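Local coordinates for vaginolysin (Gardnerella vaginalis, PDB 5IMY), which probably binds cholesterol in host membranes and acts as a secreted haemolytic toxin of the cholesterol-dependent cytolysin family, at residues A[442-447]-A[456-461]; A[470-475]-A[483-488]; A[385-390]-A[424-429]. All blocks are in the same frame, centred on the assembly; numbering follows the deposited sequence.

Interaction 1: A[442-447]-A[456-461]; sequences IKLVEK and RTVYDR
Glu-446 and Arg-456 exchange two backbone hydrogen bonds, Glu-446 N to Arg-456 O at 2.7 Å and Arg-456 N to Glu-446 O at 2.9 Å. They begin and end the family's undecapeptide, so this single antiparallel bridge closes its base. Their side chains run side by side, Glu-446 OE2 4.0 Å from Arg-456 NE but well out of the guanidinium plane, an attraction of charges alone; Arg-456 NH1 bonds Leu-479 O. Ile-442 and Arg-461 form a second hydrogen-bonded pair. Between the two ladders the register shifts by one, and Leu-444 N bonds the Val-458 and Tyr-459 carbonyls weakly. Branched Ile-442 presents a methyl, CG2, anti to its backbone N, to the tyrosine ring, 3.6 Å from Tyr-459 CE2; Leu-444 CD2 lies 4.1 Å from Val-458 CB. On the opposite face Lys-443 CD passes 3.4 Å from Asp-460 OD2; the long lysine chain, bent at chi3, carries NZ to a water that it bonds, itself weakly linked to Thr-457 OG1. Lys-443 also makes a cation-pi contact with Tyr-395. Strands 440-443 and 460-464 belong to a four-stranded sheet; from it and the adjoining loop, Ile-442 and Tyr-459 pack on Ile-472 of strand 469-475 and Val-458 on Val-483 of strand 480-485, in the facing sheet.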
loop_
_atom_site.group_PDB
_atom_site.type_symbol
_atom_site.label_atom_id
_atom_site.label_comp_id
_atom_site.label_asym_id
_atom_site.label_seq_id
_atom_site.Cartn_x
_atom_site.Cartn_y
_atom_site.Cartn_z
ATOM N N ILE A 442 -1.424 16.536 -21.778
ATOM C CA ILE A 442 -1.894 17.873 -22.144
ATOM C C ILE A 442 -1.982 17.971 -23.663
ATOM O O ILE A 442 -1.022 17.655 -24.372
ATOM C CB ILE A 442 -0.977 18.983 -21.588
ATOM C CG1 ILE A 442 -0.870 18.890 -20.061
ATOM C CG2 ILE A 442 -1.513 20.357 -21.988
ATOM C CD1 ILE A 442 0.130 19.846 -19.445
ATOM N N LYS A 443 -3.137 18.422 -24.157
ATOM C CA LYS A 443 -3.357 18.670 -25.578
ATOM C C LYS A 443 -4.196 19.934 -25.719
ATOM O O LYS A 443 -5.094 20.176 -24.907
ATOM C CB LYS A 443 -4.059 17.475 -26.247
ATOM C CG LYS A 443 -3.976 17.460 -27.768
ATOM C CD LYS A 443 -4.517 16.154 -28.345
ATOM C CE LYS A 443 -5.978 16.273 -28.752
ATOM N NZ LYS A 443 -6.613 14.943 -28.985
ATOM N N LEU A 444 -3.907 20.739 -26.747
ATOM C CA LEU A 444 -4.509 22.064 -26.884
ATOM C C LEU A 444 -5.495 22.159 -28.044
ATOM O O LEU A 444 -6.674 22.422 -27.813
ATOM C CB LEU A 444 -3.403 23.123 -27.031
ATOM C CG LEU A 444 -3.834 24.572 -27.273
ATOM C CD1 LEU A 444 -4.954 24.980 -26.350
ATOM C CD2 LEU A 444 -2.660 25.515 -27.092
ATOM N N VAL A 445 -5.040 21.977 -29.284
ATOM C CA VAL A 445 -5.867 22.074 -30.493
ATOM C C VAL A 445 -6.589 23.418 -30.588
ATOM O O VAL A 445 -6.990 24.002 -29.575
ATOM C CB VAL A 445 -6.867 20.896 -30.598
ATOM C CG1 VAL A 445 -6.204 19.578 -30.204
ATOM C CG2 VAL A 445 -8.169 21.115 -29.799
ATOM N N GLU A 446 -6.765 23.913 -31.816
ATOM C CA GLU A 446 -7.376 25.212 -32.070
ATOM C C GLU A 446 -8.365 25.102 -33.222
ATOM O O GLU A 446 -8.179 24.301 -34.141
ATOM C CB GLU A 446 -6.322 26.276 -32.409
ATOM C CG GLU A 446 -5.516 25.974 -33.674
ATOM C CD GLU A 446 -5.334 27.188 -34.565
ATOM O OE1 GLU A 446 -6.205 28.085 -34.549
ATOM O OE2 GLU A 446 -4.316 27.244 -35.286
ATOM N N LYS A 447 -9.415 25.922 -33.171
ATOM C CA LYS A 447 -10.425 25.920 -34.224
ATOM C C LYS A 447 -9.871 26.598 -35.470
ATOM O O LYS A 447 -9.554 27.793 -35.447
ATOM C CB LYS A 447 -11.695 26.625 -33.751
ATOM C CG LYS A 447 -12.840 26.582 -34.770
ATOM C CD LYS A 447 -13.930 27.609 -34.470
ATOM C CE LYS A 447 -13.448 29.043 -34.680
ATOM N NZ LYS A 447 -13.926 29.636 -35.960
ATOM N N ARG A 456 -7.175 21.830 -35.209
ATOM C CA ARG A 456 -5.756 21.753 -35.544
ATOM C C ARG A 456 -4.944 21.659 -34.258
ATOM O O ARG A 456 -5.044 22.535 -33.393
ATOM C CB ARG A 456 -5.324 22.968 -36.362
ATOM C CG ARG A 456 -3.819 23.164 -36.435
ATOM C CD ARG A 456 -3.463 24.251 -37.428
ATOM N NE ARG A 456 -2.050 24.614 -37.363
ATOM C CZ ARG A 456 -1.452 25.441 -38.215
ATOM N NH1 ARG A 456 -2.141 25.992 -39.207
ATOM N NH2 ARG A 456 -0.162 25.714 -38.078
ATOM N N THR A 457 -4.127 20.614 -34.146
ATOM C CA THR A 457 -3.442 20.307 -32.897
ATOM C C THR A 457 -2.244 21.228 -32.705
ATOM O O THR A 457 -1.308 21.223 -33.511
ATOM C CB THR A 457 -2.994 18.847 -32.875
ATOM O OG1 THR A 457 -4.139 17.992 -32.964
ATOM C CG2 THR A 457 -2.234 18.536 -31.583
ATOM N N VAL A 458 -2.278 22.010 -31.631
ATOM C CA VAL A 458 -1.112 22.710 -31.106
ATOM C C VAL A 458 -0.689 21.982 -29.839
ATOM O O VAL A 458 -1.537 21.640 -29.007
ATOM C CB VAL A 458 -1.419 24.190 -30.811
ATOM C CG1 VAL A 458 -0.128 24.976 -30.607
ATOM C CG2 VAL A 458 -2.264 24.808 -31.922
ATOM N N TYR A 459 0.608 21.713 -29.705
ATOM C CA TYR A 459 1.146 21.163 -28.465
ATOM C C TYR A 459 0.411 19.907 -28.004
ATOM O O TYR A 459 -0.659 19.995 -27.395
ATOM C CB TYR A 459 1.085 22.224 -27.362
ATOM C CG TYR A 459 1.689 21.778 -26.052
ATOM C CD1 TYR A 459 3.011 22.063 -25.745
ATOM C CD2 TYR A 459 0.936 21.074 -25.121
ATOM C CE1 TYR A 459 3.567 21.660 -24.549
ATOM C CE2 TYR A 459 1.483 20.663 -23.926
ATOM C CZ TYR A 459 2.797 20.958 -23.644
ATOM O OH TYR A 459 3.338 20.550 -22.449
ATOM N N ASP A 460 0.985 18.735 -28.271
ATOM C CA ASP A 460 0.465 17.467 -27.762
ATOM C C ASP A 460 1.609 16.743 -27.066
ATOM O O ASP A 460 2.558 16.304 -27.723
ATOM C CB ASP A 460 -0.119 16.612 -28.887
ATOM C CG ASP A 460 -0.859 15.391 -28.370
ATOM O OD1 ASP A 460 -0.764 15.101 -27.159
ATOM O OD2 ASP A 460 -1.532 14.716 -29.178
ATOM N N ARG A 461 1.522 16.616 -25.743
ATOM C CA ARG A 461 2.584 16.002 -24.957
ATOM C C ARG A 461 1.986 15.104 -23.885
ATOM O O ARG A 461 0.912 15.380 -23.343
ATOM C CB ARG A 461 3.489 17.063 -24.317
ATOM C CG ARG A 461 4.848 17.169 -24.991
ATOM C CD ARG A 461 5.488 18.534 -24.804
ATOM N NE ARG A 461 6.314 18.609 -23.603
ATOM C CZ ARG A 461 7.534 18.089 -23.499
ATOM N NH1 ARG A 461 8.073 17.438 -24.523
ATOM N NH2 ARG A 461 8.214 18.212 -22.369
HETATM O O HOH W 1 -5.207 15.027 -31.490
#

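Interaction 2: A[470-475]-A[483-488]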
loop_
_atom_site.group_PDB
_atom_site.type_symbol
_atom_site.label_atom_id
_atom_site.label_comp_id
_atom_site.label_asym_id
_atom_site.label_seq_id
_atom_site.Cartn_x
_atom_site.Cartn_y
_atom_site.Cartn_z
ATOM N N ARG A 470 4.491 24.468 -14.072
ATOM C CA ARG A 470 4.489 24.320 -15.520
ATOM C C ARG A 470 3.492 25.316 -16.088
ATOM O O ARG A 470 2.337 25.356 -15.654
ATOM C CB ARG A 470 4.126 22.886 -15.927
ATOM C CG ARG A 470 3.749 22.693 -17.402
ATOM C CD ARG A 470 4.731 21.794 -18.133
ATOM N NE ARG A 470 5.026 20.571 -17.393
ATOM C CZ ARG A 470 6.052 19.767 -17.654
ATOM N NH1 ARG A 470 6.892 20.051 -18.641
ATOM N NH2 ARG A 470 6.239 18.677 -16.923
ATOM N N THR A 471 3.939 26.123 -17.046
ATOM C CA THR A 471 3.076 27.094 -17.702
ATOM C C THR A 471 3.250 26.975 -19.208
ATOM O O THR A 471 4.379 26.978 -19.711
ATOM C CB THR A 471 3.371 28.528 -17.236
ATOM O OG1 THR A 471 2.781 29.461 -18.150
ATOM C CG2 THR A 471 4.857 28.784 -17.143
ATOM N N ILE A 472 2.130 26.864 -19.917
ATOM C CA ILE A 472 2.111 26.650 -21.359
ATOM C C ILE A 472 1.374 27.828 -21.978
ATOM O O ILE A 472 0.151 27.952 -21.829
ATOM C CB ILE A 472 1.441 25.321 -21.732
ATOM C CG1 ILE A 472 2.034 24.177 -20.901
ATOM C CG2 ILE A 472 1.603 25.044 -23.226
ATOM C CD1 ILE A 472 1.342 22.846 -21.101
ATOM N N SER A 473 2.111 28.694 -22.669
ATOM C CA SER A 473 1.542 29.873 -23.305
ATOM C C SER A 473 1.423 29.651 -24.806
ATOM O O SER A 473 2.351 29.144 -25.443
ATOM C CB SER A 473 2.402 31.110 -23.031
ATOM O OG SER A 473 2.493 31.372 -21.642
ATOM N N ASN A 474 0.277 30.033 -25.366
ATOM C CA ASN A 474 0.021 29.911 -26.793
ATOM C C ASN A 474 -0.505 31.236 -27.323
ATOM O O ASN A 474 -1.306 31.904 -26.663
ATOM C CB ASN A 474 -0.979 28.784 -27.091
ATOM C CG ASN A 474 -2.286 28.945 -26.336
ATOM O OD1 ASN A 474 -3.235 29.544 -26.838
ATOM N ND2 ASN A 474 -2.340 28.407 -25.124
ATOM N N TRP A 475 -0.052 31.609 -28.514
ATOM C CA TRP A 475 -0.423 32.886 -29.110
ATOM C C TRP A 475 -0.404 32.724 -30.629
ATOM O O TRP A 475 -0.498 31.607 -31.147
ATOM C CB TRP A 475 0.514 33.999 -28.604
ATOM C CG TRP A 475 1.912 33.930 -29.152
ATOM C CD1 TRP A 475 2.404 34.619 -30.223
ATOM C CD2 TRP A 475 2.998 33.138 -28.653
ATOM N NE1 TRP A 475 3.725 34.303 -30.424
ATOM C CE2 TRP A 475 4.114 33.396 -29.475
ATOM C CE3 TRP A 475 3.135 32.235 -27.594
ATOM C CZ2 TRP A 475 5.350 32.784 -29.271
ATOM C CZ3 TRP A 475 4.364 31.628 -27.394
ATOM C CH2 TRP A 475 5.454 31.906 -28.228
ATOM N N VAL A 483 3.330 28.420 -29.531
ATOM C CA VAL A 483 3.178 27.878 -28.187
ATOM C C VAL A 483 4.563 27.759 -27.566
ATOM O O VAL A 483 5.572 27.671 -28.268
ATOM C CB VAL A 483 2.453 26.508 -28.209
ATOM C CG1 VAL A 483 3.283 25.472 -28.962
ATOM C CG2 VAL A 483 2.125 26.034 -26.799
ATOM N N ALA A 484 4.611 27.757 -26.233
ATOM C CA ALA A 484 5.883 27.700 -25.527
ATOM C C ALA A 484 5.699 27.044 -24.165
ATOM O O ALA A 484 4.610 27.074 -23.584
ATOM C CB ALA A 484 6.486 29.101 -25.366
ATOM N N GLU A 485 6.788 26.459 -23.660
ATOM C CA GLU A 485 6.807 25.738 -22.393
ATOM C C GLU A 485 8.023 26.182 -21.586
ATOM O O GLU A 485 9.084 26.448 -22.157
ATOM C CB GLU A 485 6.852 24.224 -22.630
ATOM C CG GLU A 485 5.957 23.415 -21.711
ATOM C CD GLU A 485 6.192 21.925 -21.848
ATOM O OE1 GLU A 485 7.203 21.534 -22.468
ATOM O OE2 GLU A 485 5.361 21.141 -21.342
ATOM N N THR A 486 7.874 26.244 -20.260
ATOM C CA THR A 486 8.854 26.915 -19.407
ATOM C C THR A 486 9.529 26.016 -18.382
ATOM O O THR A 486 10.737 26.144 -18.174
ATOM C CB THR A 486 8.187 28.075 -18.655
ATOM O OG1 THR A 486 7.270 27.550 -17.688
ATOM C CG2 THR A 486 7.444 28.990 -19.616
ATOM N N VAL A 487 8.779 25.123 -17.726
ATOM C CA VAL A 487 9.210 24.370 -16.542
ATOM C C VAL A 487 9.909 25.272 -15.524
ATOM O O VAL A 487 10.225 26.431 -15.809
ATOM C CB VAL A 487 10.100 23.156 -16.900
ATOM C CG1 VAL A 487 9.244 21.900 -17.002
ATOM C CG2 VAL A 487 10.890 23.346 -18.195
ATOM N N LYS A 488 10.135 24.746 -14.319
ATOM C CA LYS A 488 10.619 25.558 -13.209
ATOM C C LYS A 488 11.253 24.652 -12.160
ATOM O O LYS A 488 10.890 23.479 -12.036
ATOM C CB LYS A 488 9.477 26.371 -12.590
ATOM C CG LYS A 488 9.900 27.657 -11.896
ATOM C CD LYS A 488 8.709 28.595 -11.730
ATOM C CE LYS A 488 9.030 29.791 -10.851
ATOM N NZ LYS A 488 10.253 30.514 -11.290
#
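Arg-470 reaches Glu-485 by a folded route: CG is anti to the backbone N (chi1 165°), and bends at chi2 and chi3 then turn the chain toward the carboxylate. Glu-485 meets it with a chain extended beyond CG. The resulting salt bridge, Arg-470 NH1 to Glu-485 OE2 at 3.3 Å, is weak as a hydrogen bond, being both long and bent, and the two flat groups stand 33° apart. OE2 also has Tyr-459 OH as a partner, so Arg-470 is one of several partners of the carboxylate, whose OE1 has a weak, long ion pair with Arg-461. Val-487 places CG1 over one face of the guanidinium, 3.4 Å from Arg-470 NH1, where a branched apolar group can cover the flat cation without competing for its N-H bonds.

At the other end Trp-475 has CG between its backbone N and carbonyl carbon (chi1 72°). The indole lies against the partner strand: Val-483 N sits above one face, offset toward the rim, while Ala-484 CB meets the edge 3.9 Å from CZ3. The small alanine suits this close approach of a large ring. Among the aliphatic groups, Ile-472 CG2 touches Val-483 CG2 at 3.7 Å, the two side chains pointing the same way.

The backbone joins through Ser-473 and Ala-484, a hydrogen-bonded antiparallel pair with Ser-473 N to Ala-484 O at 3.1 Å and Ala-484 N to Ser-473 O at 2.8 Å. Ser-473 O additionally receives the CA-H of Val-483.

This is the beta hairpin of strands 469-475 and 480-485. Along its other edge strand 469-475 runs parallel to strand 363-389, with backbone bonds to Thr-383 and Asp-385, while Arg-470 and Glu-485 both pack on Leu-464 of strand 460-464.

Interaction 3: A[385-390]-A[424-429]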
loop_
_atom_site.group_PDB
_atom_site.type_symbol
_atom_site.label_atom_id
_atom_site.label_comp_id
_atom_site.label_asym_id
_atom_site.label_seq_id
_atom_site.Cartn_x
_atom_site.Cartn_y
_atom_site.Cartn_z
ATOM N N ASP A 385 -2.056 29.809 -20.431
ATOM C CA ASP A 385 -2.240 31.179 -20.905
ATOM C C ASP A 385 -2.501 31.128 -22.405
ATOM O O ASP A 385 -1.603 30.791 -23.183
ATOM C CB ASP A 385 -1.021 32.046 -20.589
ATOM C CG ASP A 385 -1.315 33.529 -20.715
ATOM O OD1 ASP A 385 -2.469 33.932 -20.454
ATOM O OD2 ASP A 385 -0.392 34.293 -21.072
ATOM N N HIS A 386 -3.725 31.468 -22.804
ATOM C CA HIS A 386 -4.157 31.411 -24.200
ATOM C C HIS A 386 -4.388 32.835 -24.697
ATOM O O HIS A 386 -5.407 33.454 -24.380
ATOM C CB HIS A 386 -5.420 30.566 -24.335
ATOM C CG HIS A 386 -6.135 30.752 -25.638
ATOM N ND1 HIS A 386 -5.474 30.845 -26.844
ATOM C CD2 HIS A 386 -7.454 30.863 -25.923
ATOM C CE1 HIS A 386 -6.355 31.005 -27.815
ATOM N NE2 HIS A 386 -7.564 31.020 -27.283
ATOM N N ARG A 387 -3.438 33.348 -25.479
ATOM C CA ARG A 387 -3.560 34.676 -26.073
ATOM C C ARG A 387 -3.423 34.586 -27.589
ATOM O O ARG A 387 -2.522 35.191 -28.179
ATOM C CB ARG A 387 -2.512 35.631 -25.485
ATOM C CG ARG A 387 -1.378 34.940 -24.733
ATOM C CD ARG A 387 -0.209 35.886 -24.485
ATOM N NE ARG A 387 -0.137 36.353 -23.103
ATOM C CZ ARG A 387 0.761 37.227 -22.658
ATOM N NH1 ARG A 387 1.664 37.736 -23.487
ATOM N NH2 ARG A 387 0.757 37.596 -21.385
ATOM N N GLY A 388 -4.310 33.838 -28.224
ATOM C CA GLY A 388 -4.226 33.606 -29.658
ATOM C C GLY A 388 -5.520 33.951 -30.359
ATOM O O GLY A 388 -6.608 33.719 -29.833
ATOM N N ALA A 389 -5.389 34.504 -31.565
ATOM C CA ALA A 389 -6.547 34.903 -32.356
ATOM C C ALA A 389 -7.270 33.681 -32.907
ATOM O O ALA A 389 -7.291 33.459 -34.123
ATOM C CB ALA A 389 -6.121 35.828 -33.499
ATOM N N TYR A 390 -7.868 32.888 -32.022
ATOM C CA TYR A 390 -8.586 31.682 -32.410
ATOM C C TYR A 390 -9.156 31.042 -31.154
ATOM O O TYR A 390 -8.719 31.331 -30.037
ATOM C CB TYR A 390 -7.684 30.685 -33.147
ATOM C CG TYR A 390 -6.365 30.416 -32.457
ATOM C CD1 TYR A 390 -6.304 29.648 -31.302
ATOM C CD2 TYR A 390 -5.177 30.922 -32.969
ATOM C CE1 TYR A 390 -5.101 29.398 -30.670
ATOM C CE2 TYR A 390 -3.968 30.677 -32.346
ATOM C CZ TYR A 390 -3.936 29.916 -31.197
ATOM O OH TYR A 390 -2.734 29.668 -30.571
ATOM N N THR A 424 -11.559 31.403 -25.332
ATOM C CA THR A 424 -11.557 32.511 -26.277
ATOM C C THR A 424 -10.690 33.658 -25.768
ATOM O O THR A 424 -10.312 33.719 -24.596
ATOM C CB THR A 424 -12.983 33.016 -26.531
ATOM O OG1 THR A 424 -12.940 34.146 -27.412
ATOM C CG2 THR A 424 -13.656 33.417 -25.222
ATOM N N ALA A 425 -10.393 34.580 -26.687
ATOM C CA ALA A 425 -9.645 35.797 -26.391
ATOM C C ALA A 425 -8.449 35.500 -25.495
ATOM O O ALA A 425 -7.538 34.771 -25.901
ATOM C CB ALA A 425 -10.565 36.839 -25.750
ATOM N N HIS A 426 -8.430 36.056 -24.282
ATOM C CA HIS A 426 -7.388 35.770 -23.304
ATOM C C HIS A 426 -8.003 34.934 -22.189
ATOM O O HIS A 426 -8.888 35.404 -21.466
ATOM C CB HIS A 426 -6.769 37.050 -22.750
ATOM C CG HIS A 426 -5.514 36.814 -21.967
ATOM N ND1 HIS A 426 -5.523 36.492 -20.627
ATOM C CD2 HIS A 426 -4.213 36.838 -22.339
ATOM C CE1 HIS A 426 -4.281 36.337 -20.206
ATOM N NE2 HIS A 426 -3.466 36.542 -21.225
ATOM N N PHE A 427 -7.543 33.694 -22.067
ATOM C CA PHE A 427 -7.978 32.779 -21.025
ATOM C C PHE A 427 -6.765 32.380 -20.200
ATOM O O PHE A 427 -5.767 31.905 -20.750
ATOM C CB PHE A 427 -8.653 31.542 -21.630
ATOM C CG PHE A 427 -8.926 30.448 -20.637
ATOM C CD1 PHE A 427 -10.106 30.429 -19.910
ATOM C CD2 PHE A 427 -8.007 29.430 -20.439
ATOM C CE1 PHE A 427 -10.359 29.420 -19.000
ATOM C CE2 PHE A 427 -8.254 28.420 -19.532
ATOM C CZ PHE A 427 -9.431 28.414 -18.811
ATOM N N ASN A 428 -6.848 32.588 -18.887
ATOM C CA ASN A 428 -5.750 32.281 -17.982
ATOM C C ASN A 428 -6.287 31.525 -16.777
ATOM O O ASN A 428 -7.369 31.835 -16.269
ATOM C CB ASN A 428 -5.030 33.554 -17.524
ATOM C CG ASN A 428 -3.689 33.266 -16.881
ATOM O OD1 ASN A 428 -3.581 33.163 -15.659
ATOM N ND2 ASN A 428 -2.656 33.130 -17.705
ATOM N N THR A 429 -5.527 30.531 -16.325
ATOM C CA THR A 429 -5.911 29.750 -15.158
ATOM C C THR A 429 -4.736 28.881 -14.743
ATOM O O THR A 429 -3.888 28.528 -15.568
ATOM C CB THR A 429 -7.140 28.873 -15.438
ATOM O OG1 THR A 429 -7.558 28.232 -14.226
ATOM C CG2 THR A 429 -6.826 27.807 -16.485
#
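His-386 and Phe-427 supply the backbone bonds of this contact, a hydrogen-bonded antiparallel pair: His-386 N donates to Phe-427 O at 2.9 Å and Phe-427 N to His-386 O at 3.2 Å. His-386 O also takes a CA-H contact from His-426. The two strands run nearly antiparallel, their short axes 170° apart.

The polar side-chain contacts centre on the carboxylate of Asp-385. Asn-428 ND2 donates to Asp-385 OD1 at 2.9 Å, fairly straight at 156°. It approaches from above the carboxylate plane, although the oxygen lies close to the plane of the amide. His-426 NE2 comes equally near OD1, but with an angle too poor for a hydrogen bond. The other oxygen, OD2, forms a salt bridge within its own segment to Arg-387 NE at 2.9 Å, weak as a hydrogen bond. Arg-387 and His-426 lie side by side, with Arg-387 CB 3.8 Å from His-426 CD2.

The contacts of flat rings form a third group. Ala-425 O stands above one face of the His-386 ring, offset toward its rim. At the ring edge His-386 NE2 gives a weak bond to Tyr-390 O, while ND1 is bonded to Asn-474 OD1. Beyond an inverse gamma turn centred on Ala-389, the Tyr-390 ring lies over Gly-388, whose carbonyl carbon sits above its centre, 4.0 Å away; glycine suits the place because a beta carbon would run into Tyr-390 CZ.

Asp-385 is thus a buried carboxylate met by an amide N-H and a guanidinium N-H, an environment that would be expected to stabilise its negative charge. Oxygen partners at both nitrogens would help to hold the rotation of the His-386 ring, although the NE2 bond is weak, and protonation of both nitrogens would be consistent with that arrangement.

All three contacts lie in the C-terminal beta sandwich, their centres about 13 Å apart from one another. Interactions 2 and 3 share one sheet: Arg-387 N and Asn-474 O are 2.8 Å apart, and His-386 ND1 lies 2.6 Å from Asn-474 OD1. Interaction 1 belongs to the facing sheet. It meets interaction 2 through a weak, long ion pair, Arg-461 NE to Glu-485 OE1 at 3.3 Å, and through Leu-444 CD2, 3.5 Å from Asn-474 ND2. Asn-474 thus touches both of the other contacts, by hydrogen bonding to His-386 and by packing on Leu-444. Interactions 1 and 3 touch where Glu-446 packs against Tyr-390, at the base of the undecapeptide, which in this family takes part in membrane recognition.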